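PDB 2OV9: acyl-coenzyme A thioesterase THEM4 from Rhodococcus sp., which probably hydrolyses fatty acyl-coenzyme A thioesters, such as those of oleate, decanoate and octanoate, to the free fatty acid and coenzyme A. Local coordinates for residues E170-T175 with I192-G197; P100-E105 with G114-T119. One frame throughout, in Å; residues are numbered along the deposited sequence.

Contact 1: residues E170-T175 with I192-G197; sequences EPLTLT and IRTADG
Thr-173 and Arg-193 form an antiparallel hydrogen-bonded pair in a beta hairpin of the hot-dog fold, whose sheet packs against helix 131-148. Thr-173 N donates to Arg-193 O at 2.8 Å, in the carbonyl plane. The return bond runs 2.9 Å from Arg-193 N to Thr-173 O, with Arg-193 N tilted 16° from the carbonyl plane of Thr-173. Ile-192 CA also lies 3.3 Å from Thr-173 O, a CA-H...O contact on the same oxygen.

The apolar contacts lie on the face turned to the helix. Leu-174 and Ile-192 lie side by side and point the same way. Leu-174 CD2 sits 3.5 Å from Ile-192 CG1, a tight fit. Ile-192 CG2, anti to its backbone N, reaches Leu-172 CB at 4.0 Å. Ile-192 also touches Ser-134 and Leu-138 of the helix. An alanine in place of Ile-192 would probably open a gap between the two leucines and the helix.

Where the direct pairing gives out, a water takes over. It donates to Glu-170 OE2 and Pro-171 O and accepts from Ala-195 N at 2.8 Å. The chain then turns in a type I beta turn from Thr-194 to Gly-197. Arg-193 extends on the opposite face, the one that carries Thr-173. Its NH2 makes a salt bridge with Asp-191. Its NH1 meets the last residue of the turn, donating to Gly-197 O at 3.0 Å, nearly in line with the C=O bond.

Contact 2: residues P100-E105 with G114-T119; sequences PPVVLE and GTVTLT
The backbone from Pro-100 to Leu-104 runs opposite to that from Gly-114 to Leu-118, their directions 169° apart, and the two spread from 4.5 Å between the CA atoms of Leu-104 and Gly-114 to 7.0 Å between those of Pro-100 and Leu-118. No direct hydrogen bond joins them. Two waters fill the place of strand pairing. One donates to Val-103 O and accepts from Thr-115 N. The other accepts from Val-103 N at 2.9 Å and donates to Thr-115 O. The N and O of Val-103 and of Thr-115 are thus joined through water. At the closer end, Gly-114 CA lies 3.3 Å from Val-103 O in a CA-H...O contact. A CB on Gly-114 would clash with that oxygen and with Leu-104 CD2.

At the wider end the side chains close the gap. The ring of Pro-100, just before a cis peptide bond to Pro-101, meets two residues. Its CB touches Val-116 CG2 at 3.7 Å, and its CG touches Leu-118 CD2 at 3.5 Å. With chi1 at 67°, CG1 of Val-116 lies between the backbone N and the carbonyl carbon, and CG2, anti to the N, is the methyl that meets Pro-100. That methyl also meets Val-102 CG2 at 4.2 Å, the two valines crossing at about a right angle.

A loop thus lies antiparallel to strand 112-117 of the hot-dog sheet, bridged by water instead of paired. The strand itself pairs with strand 171-182. Beyond the water-bridged part, Glu-105 bonds by its backbone to Arg-113, where strand 105-106 joins the sheet. Leu-104 and Leu-118 reach Val-144 and Leu-137 of helix 131-148, while Pro-101 touches Arg-35 of helix 26-43.

How the contacts relate
The two contacts lie in series along the chain, their centres about 10 Å apart, and both reach the same sheet. Strand 112-117 of contact 2 is the neighbour of strand 171-182 of contact 1. Probable hydrogen bonds link them, Leu-174 N to Gly-114 O at 2.8 Å and Leu-172 N to Val-116 O at 2.9 Å. Side chains add to this: Val-102 touches Leu-174, and Leu-118 touches Leu-172. Both contacts also send side chains to helix 131-148. Active sites of hot-dog thioesterases commonly form between subunits; no ligand marks one here, and neither contact is touched by the second subunit.

Contact 1: residues E170-T175 with I192-G197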
ATOM      1  N   GLU B 170       1.337 -17.269  -1.826  1.00 35.90           N
ATOM      2  CA  GLU B 170       2.386 -18.007  -2.521  1.00 36.76           C
ATOM      3  C   GLU B 170       3.501 -17.062  -2.927  1.00 36.10           C
ATOM      4  O   GLU B 170       3.281 -15.862  -3.002  1.00 34.64           O
ATOM      5  CB  GLU B 170       1.829 -18.790  -3.713  1.00 38.03           C
ATOM      6  CG  GLU B 170       1.605 -17.993  -4.956  1.00 41.71           C
ATOM      7  CD  GLU B 170       0.870 -18.817  -6.015  1.00 46.37           C
ATOM      8  OE1 GLU B 170      -0.184 -19.404  -5.688  1.00 46.62           O
ATOM      9  OE2 GLU B 170       1.341 -18.875  -7.173  1.00 47.85           O
ATOM     10  N   PRO B 171       4.705 -17.607  -3.160  1.00 35.95           N
ATOM     11  CA  PRO B 171       5.876 -16.779  -3.427  1.00 35.72           C
ATOM     12  C   PRO B 171       5.768 -16.037  -4.764  1.00 35.70           C
ATOM     13  O   PRO B 171       5.574 -16.659  -5.816  1.00 35.32           O
ATOM     14  CB  PRO B 171       7.039 -17.795  -3.444  1.00 35.08           C
ATOM     15  CG  PRO B 171       6.489 -19.060  -2.928  1.00 35.85           C
ATOM     16  CD  PRO B 171       5.033 -19.056  -3.157  1.00 35.92           C
ATOM     17  N   LEU B 172       5.853 -14.709  -4.706  1.00 35.36           N
ATOM     18  CA  LEU B 172       5.894 -13.860  -5.902  1.00 36.11           C
ATOM     19  C   LEU B 172       7.286 -13.233  -6.086  1.00 36.90           C
ATOM     20  O   LEU B 172       7.812 -12.630  -5.163  1.00 36.19           O
ATOM     21  CB  LEU B 172       4.883 -12.702  -5.748  1.00 37.03           C
ATOM     22  CG  LEU B 172       3.443 -13.095  -5.385  1.00 36.55           C
ATOM     23  CD1 LEU B 172       2.600 -11.846  -5.110  1.00 37.69           C
ATOM     24  CD2 LEU B 172       2.783 -13.998  -6.451  1.00 35.52           C
ATOM     25  N   THR B 173       7.869 -13.363  -7.280  1.00 36.46           N
ATOM     26  CA  THR B 173       9.182 -12.802  -7.533  1.00 35.90           C
ATOM     27  C   THR B 173       9.016 -11.427  -8.099  1.00 36.27           C
ATOM     28  O   THR B 173       8.410 -11.273  -9.157  1.00 36.08           O
ATOM     29  CB  THR B 173       9.949 -13.633  -8.574  1.00 35.90           C
ATOM     30  OG1 THR B 173       9.967 -15.004  -8.151  1.00 35.02           O
ATOM     31  CG2 THR B 173      11.400 -13.100  -8.734  1.00 35.23           C
ATOM     32  N   LEU B 174       9.593 -10.449  -7.412  1.00 36.69           N
ATOM     33  CA  LEU B 174       9.633  -9.078  -7.868  1.00 38.45           C
ATOM     34  C   LEU B 174      11.010  -8.797  -8.456  1.00 38.79           C
ATOM     35  O   LEU B 174      12.016  -9.162  -7.867  1.00 38.59           O
ATOM     36  CB  LEU B 174       9.401  -8.125  -6.697  1.00 38.29           C
ATOM     37  CG  LEU B 174       8.259  -8.376  -5.696  1.00 41.82           C
ATOM     38  CD1 LEU B 174       8.225  -7.272  -4.650  1.00 43.51           C
ATOM     39  CD2 LEU B 174       6.889  -8.475  -6.362  1.00 46.60           C
ATOM     40  N   THR B 175      11.049  -8.163  -9.625  1.00 38.76           N
ATOM     41  CA  THR B 175      12.307  -7.826 -10.282  1.00 39.28           C
ATOM     42  C   THR B 175      12.184  -6.430 -10.911  1.00 38.39           C
ATOM     43  O   THR B 175      11.107  -6.055 -11.369  1.00 38.88           O
ATOM     44  CB  THR B 175      12.627  -8.845 -11.391  1.00 40.30           C
ATOM     45  OG1 THR B 175      12.597 -10.179 -10.846  1.00 45.07           O
ATOM     46  CG2 THR B 175      13.996  -8.581 -11.966  1.00 42.42           C
ATOM     47  N   ILE B 192       6.260  -8.836 -11.811  1.00 34.42           N
ATOM     48  CA  ILE B 192       5.974  -9.722 -10.689  1.00 33.80           C
ATOM     49  C   ILE B 192       5.650 -11.034 -11.364  1.00 33.37           C
ATOM     50  O   ILE B 192       4.772 -11.067 -12.234  1.00 32.34           O
ATOM     51  CB  ILE B 192       4.697  -9.285  -9.919  1.00 33.48           C
ATOM     52  CG1 ILE B 192       4.950  -7.978  -9.178  1.00 33.78           C
ATOM     53  CG2 ILE B 192       4.246 -10.384  -8.936  1.00 32.53           C
ATOM     54  CD1 ILE B 192       3.738  -7.362  -8.435  1.00 35.37           C
ATOM     55  N   ARG B 193       6.330 -12.106 -10.959  1.00 33.55           N
ATOM     56  CA  ARG B 193       6.058 -13.432 -11.513  1.00 33.66           C
ATOM     57  C   ARG B 193       5.683 -14.437 -10.438  1.00 34.94           C
ATOM     58  O   ARG B 193       6.108 -14.323  -9.291  1.00 36.21           O
ATOM     59  CB  ARG B 193       7.302 -13.962 -12.241  1.00 33.81           C
ATOM     60  CG  ARG B 193       7.693 -13.127 -13.440  1.00 33.99           C
ATOM     61  CD  ARG B 193       9.035 -13.529 -14.054  1.00 35.54           C
ATOM     62  NE  ARG B 193       9.364 -12.519 -15.068  1.00 40.65           N
ATOM     63  CZ  ARG B 193       9.350 -12.736 -16.381  1.00 42.44           C
ATOM     64  NH1 ARG B 193       9.066 -13.941 -16.864  1.00 45.07           N
ATOM     65  NH2 ARG B 193       9.632 -11.746 -17.219  1.00 43.19           N
ATOM     66  N   THR B 194       4.937 -15.469 -10.812  1.00 35.48           N
ATOM     67  CA  THR B 194       4.773 -16.586  -9.896  1.00 35.72           C
ATOM     68  C   THR B 194       6.004 -17.485  -9.961  1.00 35.79           C
ATOM     69  O   THR B 194       6.909 -17.280 -10.791  1.00 35.44           O
ATOM     70  CB  THR B 194       3.472 -17.368 -10.173  1.00 36.65           C
ATOM     71  OG1 THR B 194       3.353 -17.647 -11.575  1.00 36.63           O
ATOM     72  CG2 THR B 194       2.264 -16.554  -9.686  1.00 36.48           C
ATOM     73  N   ALA B 195       6.045 -18.486  -9.082  1.00 35.28           N
ATOM     74  CA  ALA B 195       7.183 -19.392  -8.983  1.00 35.09           C
ATOM     75  C   ALA B 195       7.485 -20.140 -10.289  1.00 35.05           C
ATOM     76  O   ALA B 195       8.634 -20.489 -10.550  1.00 35.33           O
ATOM     77  CB  ALA B 195       6.951 -20.392  -7.826  1.00 34.85           C
ATOM     78  N   ASP B 196       6.464 -20.399 -11.104  1.00 34.28           N
ATOM     79  CA  ASP B 196       6.676 -21.023 -12.424  1.00 33.75           C
ATOM     80  C   ASP B 196       7.247 -20.034 -13.471  1.00 33.29           C
ATOM     81  O   ASP B 196       7.574 -20.408 -14.599  1.00 32.98           O
ATOM     82  CB  ASP B 196       5.374 -21.661 -12.934  1.00 32.99           C
ATOM     83  CG  ASP B 196       4.258 -20.634 -13.135  1.00 34.13           C
ATOM     84  OD1 ASP B 196       4.492 -19.439 -12.888  1.00 32.64           O
ATOM     85  OD2 ASP B 196       3.148 -21.023 -13.554  1.00 32.25           O
ATOM     86  N   GLY B 197       7.377 -18.775 -13.099  1.00 33.29           N
ATOM     87  CA  GLY B 197       8.040 -17.841 -13.975  1.00 33.22           C
ATOM     88  C   GLY B 197       7.055 -16.990 -14.758  1.00 34.05           C
ATOM     89  O   GLY B 197       7.453 -15.979 -15.344  1.00 33.70           O
TER
HETATM   90  O   HOH W   1       4.242 -18.515  -6.924  1.00 31.21           O

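Contact 2: residues P100-E105 with G114-T119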
ATOM      1  N   PRO B 100       5.209  -5.530   3.814  1.00 32.65           N
ATOM      2  CA  PRO B 100       5.155  -6.960   4.077  1.00 32.33           C
ATOM      3  C   PRO B 100       6.109  -7.474   5.162  1.00 32.57           C
ATOM      4  O   PRO B 100       5.646  -8.211   6.014  1.00 33.11           O
ATOM      5  CB  PRO B 100       5.432  -7.580   2.699  1.00 32.74           C
ATOM      6  CG  PRO B 100       4.750  -6.618   1.778  1.00 32.75           C
ATOM      7  CD  PRO B 100       5.115  -5.247   2.365  1.00 32.85           C
ATOM      8  N   PRO B 101       7.417  -7.078   5.175  1.00 32.50           N
ATOM      9  CA  PRO B 101       8.197  -6.230   4.286  1.00 32.56           C
ATOM     10  C   PRO B 101       8.889  -7.028   3.204  1.00 32.81           C
ATOM     11  O   PRO B 101       9.138  -8.234   3.359  1.00 33.10           O
ATOM     12  CB  PRO B 101       9.244  -5.597   5.214  1.00 31.38           C
ATOM     13  CG  PRO B 101       9.472  -6.614   6.303  1.00 31.52           C
ATOM     14  CD  PRO B 101       8.235  -7.533   6.318  1.00 32.64           C
ATOM     15  N   VAL B 102       9.161  -6.355   2.101  1.00 33.49           N
ATOM     16  CA  VAL B 102       9.879  -6.979   0.990  1.00 34.00           C
ATOM     17  C   VAL B 102      11.379  -6.845   1.209  1.00 33.99           C
ATOM     18  O   VAL B 102      11.861  -5.775   1.551  1.00 34.31           O
ATOM     19  CB  VAL B 102       9.484  -6.357  -0.375  1.00 34.18           C
ATOM     20  CG1 VAL B 102      10.169  -7.150  -1.522  1.00 37.27           C
ATOM     21  CG2 VAL B 102       7.957  -6.391  -0.560  1.00 33.85           C
ATOM     22  N   VAL B 103      12.097  -7.943   1.006  1.00 34.32           N
ATOM     23  CA  VAL B 103      13.553  -7.979   1.077  1.00 35.05           C
ATOM     24  C   VAL B 103      14.059  -8.004  -0.370  1.00 35.43           C
ATOM     25  O   VAL B 103      13.551  -8.797  -1.191  1.00 35.57           O
ATOM     26  CB  VAL B 103      13.995  -9.263   1.805  1.00 34.86           C
ATOM     27  CG1 VAL B 103      15.497  -9.414   1.798  1.00 36.62           C
ATOM     28  CG2 VAL B 103      13.445  -9.253   3.253  1.00 35.39           C
ATOM     29  N   LEU B 104      15.028  -7.147  -0.688  1.00 34.64           N
ATOM     30  CA  LEU B 104      15.548  -7.073  -2.058  1.00 35.25           C
ATOM     31  C   LEU B 104      17.061  -7.217  -2.117  1.00 35.44           C
ATOM     32  O   LEU B 104      17.785  -6.705  -1.241  1.00 34.95           O
ATOM     33  CB  LEU B 104      15.146  -5.754  -2.732  1.00 34.52           C
ATOM     34  CG  LEU B 104      13.657  -5.467  -2.832  1.00 36.91           C
ATOM     35  CD1 LEU B 104      13.444  -3.951  -3.126  1.00 35.76           C
ATOM     36  CD2 LEU B 104      13.020  -6.376  -3.881  1.00 34.41           C
ATOM     37  N   GLU B 105      17.529  -7.909  -3.159  1.00 34.94           N
ATOM     38  CA  GLU B 105      18.958  -7.973  -3.411  1.00 35.48           C
ATOM     39  C   GLU B 105      19.311  -7.407  -4.772  1.00 34.62           C
ATOM     40  O   GLU B 105      18.488  -7.403  -5.680  1.00 32.92           O
ATOM     41  CB  GLU B 105      19.501  -9.387  -3.233  1.00 36.65           C
ATOM     42  CG  GLU B 105      18.930 -10.388  -4.166  1.00 40.23           C
ATOM     43  CD  GLU B 105      19.300 -11.822  -3.773  1.00 46.36           C
ATOM     44  OE1 GLU B 105      20.208 -12.031  -2.926  1.00 49.02           O
ATOM     45  OE2 GLU B 105      18.663 -12.749  -4.308  1.00 49.63           O
ATOM     46  N   GLY B 114      13.576  -9.783  -5.392  1.00 35.61           N
ATOM     47  CA  GLY B 114      13.178 -10.340  -4.103  1.00 35.75           C
ATOM     48  C   GLY B 114      11.953 -11.211  -4.298  1.00 35.97           C
ATOM     49  O   GLY B 114      11.335 -11.194  -5.369  1.00 35.02           O
ATOM     50  N   THR B 115      11.620 -11.979  -3.269  1.00 35.13           N
ATOM     51  CA  THR B 115      10.446 -12.838  -3.276  1.00 35.79           C
ATOM     52  C   THR B 115       9.645 -12.527  -2.030  1.00 35.15           C
ATOM     53  O   THR B 115      10.207 -12.410  -0.936  1.00 33.49           O
ATOM     54  CB  THR B 115      10.881 -14.304  -3.251  1.00 36.25           C
ATOM     55  OG1 THR B 115      11.670 -14.555  -4.422  1.00 39.30           O
ATOM     56  CG2 THR B 115       9.693 -15.233  -3.280  1.00 38.03           C
ATOM     57  N   VAL B 116       8.330 -12.408  -2.197  1.00 34.53           N
ATOM     58  CA  VAL B 116       7.438 -12.085  -1.090  1.00 34.52           C
ATOM     59  C   VAL B 116       6.180 -12.941  -1.191  1.00 33.76           C
ATOM     60  O   VAL B 116       5.646 -13.128  -2.270  1.00 33.28           O
ATOM     61  CB  VAL B 116       7.058 -10.573  -1.126  1.00 33.86           C
ATOM     62  CG1 VAL B 116       6.203 -10.243  -2.361  1.00 35.72           C
ATOM     63  CG2 VAL B 116       6.332 -10.146   0.178  1.00 35.47           C
ATOM     64  N   THR B 117       5.720 -13.451  -0.058  1.00 34.03           N
ATOM     65  CA  THR B 117       4.470 -14.176   0.004  1.00 32.84           C
ATOM     66  C   THR B 117       3.478 -13.221   0.681  1.00 33.05           C
ATOM     67  O   THR B 117       3.683 -12.835   1.828  1.00 32.82           O
ATOM     68  CB  THR B 117       4.644 -15.457   0.818  1.00 32.30           C
ATOM     69  OG1 THR B 117       5.519 -16.329   0.098  1.00 31.40           O
ATOM     70  CG2 THR B 117       3.308 -16.147   1.007  1.00 31.90           C
ATOM     71  N   LEU B 118       2.431 -12.812  -0.034  1.00 33.19           N
ATOM     72  CA  LEU B 118       1.519 -11.794   0.497  1.00 33.39           C
ATOM     73  C   LEU B 118       0.272 -12.357   1.150  1.00 33.61           C
ATOM     74  O   LEU B 118      -0.209 -13.423   0.788  1.00 34.04           O
ATOM     75  CB  LEU B 118       1.147 -10.767  -0.586  1.00 32.96           C
ATOM     76  CG  LEU B 118       2.253  -9.879  -1.134  1.00 34.43           C
ATOM     77  CD1 LEU B 118       1.799  -9.173  -2.421  1.00 33.03           C
ATOM     78  CD2 LEU B 118       2.710  -8.829  -0.100  1.00 33.63           C
ATOM     79  N   THR B 119      -0.248 -11.589   2.097  1.00 33.51           N
ATOM     80  CA  THR B 119      -1.286 -11.999   3.040  1.00 34.05           C
ATOM     81  C   THR B 119      -2.556 -11.165   2.906  1.00 33.45           C
ATOM     82  O   THR B 119      -2.597 -10.187   2.127  1.00 32.67           O
ATOM     83  CB  THR B 119      -0.767 -11.796   4.452  1.00 34.38           C
ATOM     84  OG1 THR B 119      -0.209 -10.478   4.537  1.00 33.50           O
ATOM     85  CG2 THR B 119       0.328 -12.822   4.785  1.00 35.41           C
TER
HETATM   86  O   HOH W   2      13.518 -11.569  -1.092  1.00 32.71           O
HETATM   87  O   HOH W   3      10.472 -10.284   0.590  1.00 41.58           O